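Local structure of putidaredoxin reductase (1Q1R) at residues N269-Q273 and K311-I315. The protein probably passes electrons from NADH through its bound FAD to the iron-sulfur protein putidaredoxin, which serves the cytochrome P450cam monooxygenase. Residues are numbered along the deposited sequence; the frame is centred on the assembly and turned at random.
Sequences NEHMQ and KIAAI
Met-272 reaches from its loop onto helix 302-316 and meets Lys-311, Ile-312 and Ile-315, a compact example of how one bent side chain can serve several partners. Its torsions at chi1 and chi2 (-51°) lay the sulfur against the lysine methylenes: SD of Met-272 lies 3.5 Å from CD of Lys-311, the two side chains running at a slant to each other. Ile-312 is met differently, nearly at a right angle, with its CG1 3.6 Å from CG of Met-272. CD1 of Ile-315 lies 4.0 Å from CG of Met-272 and also touches the carbonyl oxygen of His-271.

Lys-311 is stretched out from CB to NZ, with CG opposite the backbone N (chi1 -176°), a shape that carries the ammonium past the sulfur to the loop backbone. There NZ donates to O of Glu-270 at 2.9 Å, tilted 27° from the carbonyl plane. A water links NZ weakly to O of Asn-269. A leucine in place of Lys-311 would probably leave the Glu-270 carbonyl without this donor and break the weak water link.

The loop's shape is helped by OD1 of Asn-269, which accepts from the amides of His-271 and Gln-273 on opposite faces of its carboxamide, alongside the turn bond from N of Met-272 to O of Asn-269. Met-272 and Ile-312 both pack on Met-280 of strand 279-281, at the edge of the parallel sheet that also holds strand 6-10. The motif is an Asx turn overlapping a type I beta turn, docked on a helix in the FAD-binding part of a glutathione reductase fold.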
ATOM      1  N   ASN A 269      -3.253  19.869  -2.469  1.00 35.19           N
ATOM      2  CA  ASN A 269      -4.205  20.316  -3.482  1.00 36.75           C
ATOM      3  C   ASN A 269      -3.924  19.713  -4.852  1.00 37.16           C
ATOM      4  O   ASN A 269      -3.029  18.880  -5.005  1.00 37.53           O
ATOM      5  CB  ASN A 269      -4.225  21.848  -3.586  1.00 36.04           C
ATOM      6  CG  ASN A 269      -2.881  22.433  -3.966  1.00 36.14           C
ATOM      7  OD1 ASN A 269      -2.105  21.821  -4.695  1.00 35.63           O
ATOM      8  ND2 ASN A 269      -2.611  23.646  -3.490  1.00 37.74           N
ATOM      9  N   GLU A 270      -4.694  20.144  -5.847  1.00 37.39           N
ATOM     10  CA  GLU A 270      -4.546  19.635  -7.202  1.00 38.03           C
ATOM     11  C   GLU A 270      -3.128  19.790  -7.734  1.00 37.11           C
ATOM     12  O   GLU A 270      -2.739  19.105  -8.678  1.00 36.35           O
ATOM     13  CB  GLU A 270      -5.545  20.319  -8.149  1.00 40.21           C
ATOM     14  CG  GLU A 270      -5.395  21.832  -8.281  1.00 44.05           C
ATOM     15  CD  GLU A 270      -5.914  22.608  -7.074  1.00 46.31           C
ATOM     16  OE1 GLU A 270      -5.832  23.855  -7.095  1.00 48.56           O
ATOM     17  OE2 GLU A 270      -6.406  21.981  -6.108  1.00 47.58           O
ATOM     18  N   HIS A 271      -2.353  20.684  -7.130  1.00 36.80           N
ATOM     19  CA  HIS A 271      -0.974  20.884  -7.565  1.00 37.08           C
ATOM     20  C   HIS A 271       0.032  20.193  -6.649  1.00 36.47           C
ATOM     21  O   HIS A 271       1.223  20.510  -6.670  1.00 35.96           O
ATOM     22  CB  HIS A 271      -0.652  22.373  -7.663  1.00 38.49           C
ATOM     23  CG  HIS A 271      -1.466  23.093  -8.689  1.00 41.15           C
ATOM     24  ND1 HIS A 271      -2.733  23.572  -8.432  1.00 41.74           N
ATOM     25  CD2 HIS A 271      -1.212  23.375  -9.990  1.00 41.93           C
ATOM     26  CE1 HIS A 271      -3.224  24.116  -9.532  1.00 42.71           C
ATOM     27  NE2 HIS A 271      -2.322  24.009 -10.491  1.00 42.82           N
ATOM     28  N   MET A 272      -0.463  19.247  -5.851  1.00 35.92           N
ATOM     29  CA  MET A 272       0.367  18.474  -4.930  1.00 35.57           C
ATOM     30  C   MET A 272       0.892  19.291  -3.751  1.00 36.45           C
ATOM     31  O   MET A 272       1.606  18.764  -2.896  1.00 35.93           O
ATOM     32  CB  MET A 272       1.549  17.848  -5.682  1.00 34.61           C
ATOM     33  CG  MET A 272       1.164  17.004  -6.903  1.00 34.56           C
ATOM     34  SD  MET A 272      -0.113  15.766  -6.561  1.00 33.07           S
ATOM     35  CE  MET A 272       0.842  14.508  -5.679  1.00 35.42           C
ATOM     36  N   GLN A 273       0.526  20.569  -3.703  1.00 36.51           N
ATOM     37  CA  GLN A 273       0.972  21.462  -2.634  1.00 37.19           C
ATOM     38  C   GLN A 273       0.194  21.302  -1.335  1.00 36.92           C
ATOM     39  O   GLN A 273      -1.003  21.022  -1.344  1.00 37.81           O
ATOM     40  CB  GLN A 273       0.854  22.919  -3.084  1.00 38.73           C
ATOM     41  CG  GLN A 273       1.579  23.251  -4.372  1.00 40.93           C
ATOM     42  CD  GLN A 273       1.274  24.660  -4.850  1.00 42.75           C
ATOM     43  OE1 GLN A 273       1.580  25.637  -4.171  1.00 44.43           O
ATOM     44  NE2 GLN A 273       0.663  24.767  -6.022  1.00 43.26           N
ATOM     45  N   LYS A 311       3.571  13.199 -11.141  1.00 33.16           N
ATOM     46  CA  LYS A 311       2.852  14.459 -11.247  1.00 34.76           C
ATOM     47  C   LYS A 311       3.685  15.583 -10.629  1.00 35.46           C
ATOM     48  O   LYS A 311       3.776  16.680 -11.187  1.00 35.96           O
ATOM     49  CB  LYS A 311       1.500  14.351 -10.539  1.00 35.02           C
ATOM     50  CG  LYS A 311       0.618  15.587 -10.666  1.00 35.20           C
ATOM     51  CD  LYS A 311      -0.734  15.356 -10.016  1.00 34.80           C
ATOM     52  CE  LYS A 311      -1.632  16.584 -10.136  1.00 35.23           C
ATOM     53  NZ  LYS A 311      -2.975  16.363  -9.520  1.00 34.84           N
ATOM     54  N   ILE A 312       4.296  15.301  -9.479  1.00 35.10           N
ATOM     55  CA  ILE A 312       5.132  16.285  -8.800  1.00 34.93           C
ATOM     56  C   ILE A 312       6.324  16.665  -9.672  1.00 35.42           C
ATOM     57  O   ILE A 312       6.637  17.843  -9.834  1.00 34.78           O
ATOM     58  CB  ILE A 312       5.657  15.745  -7.448  1.00 34.83           C
ATOM     59  CG1 ILE A 312       4.521  15.729  -6.422  1.00 34.39           C
ATOM     60  CG2 ILE A 312       6.830  16.592  -6.962  1.00 34.51           C
ATOM     61  CD1 ILE A 312       4.943  15.297  -5.031  1.00 33.79           C
ATOM     62  N   ALA A 313       6.986  15.659 -10.231  1.00 35.82           N
ATOM     63  CA  ALA A 313       8.141  15.885 -11.085  1.00 36.79           C
ATOM     64  C   ALA A 313       7.765  16.772 -12.265  1.00 37.84           C
ATOM     65  O   ALA A 313       8.522  17.662 -12.658  1.00 37.33           O
ATOM     66  CB  ALA A 313       8.687  14.556 -11.587  1.00 36.75           C
ATOM     67  N   ALA A 314       6.590  16.516 -12.828  1.00 38.14           N
ATOM     68  CA  ALA A 314       6.102  17.284 -13.964  1.00 39.61           C
ATOM     69  C   ALA A 314       5.913  18.752 -13.587  1.00 40.21           C
ATOM     70  O   ALA A 314       6.456  19.648 -14.236  1.00 40.41           O
ATOM     71  CB  ALA A 314       4.783  16.696 -14.459  1.00 39.01           C
ATOM     72  N   ILE A 315       5.146  18.989 -12.530  1.00 40.87           N
ATOM     73  CA  ILE A 315       4.865  20.341 -12.065  1.00 42.26           C
ATOM     74  C   ILE A 315       6.119  21.150 -11.727  1.00 43.36           C
ATOM     75  O   ILE A 315       6.253  22.301 -12.149  1.00 43.90           O
ATOM     76  CB  ILE A 315       3.939  20.312 -10.834  1.00 41.59           C
ATOM     77  CG1 ILE A 315       2.596  19.682 -11.217  1.00 40.76           C
ATOM     78  CG2 ILE A 315       3.742  21.722 -10.292  1.00 42.51           C
ATOM     79  CD1 ILE A 315       1.658  19.458 -10.051  1.00 39.86           C
TER
HETATM   80  O   HOH W   1      -3.835  15.962  -6.387  1.00 51.97           O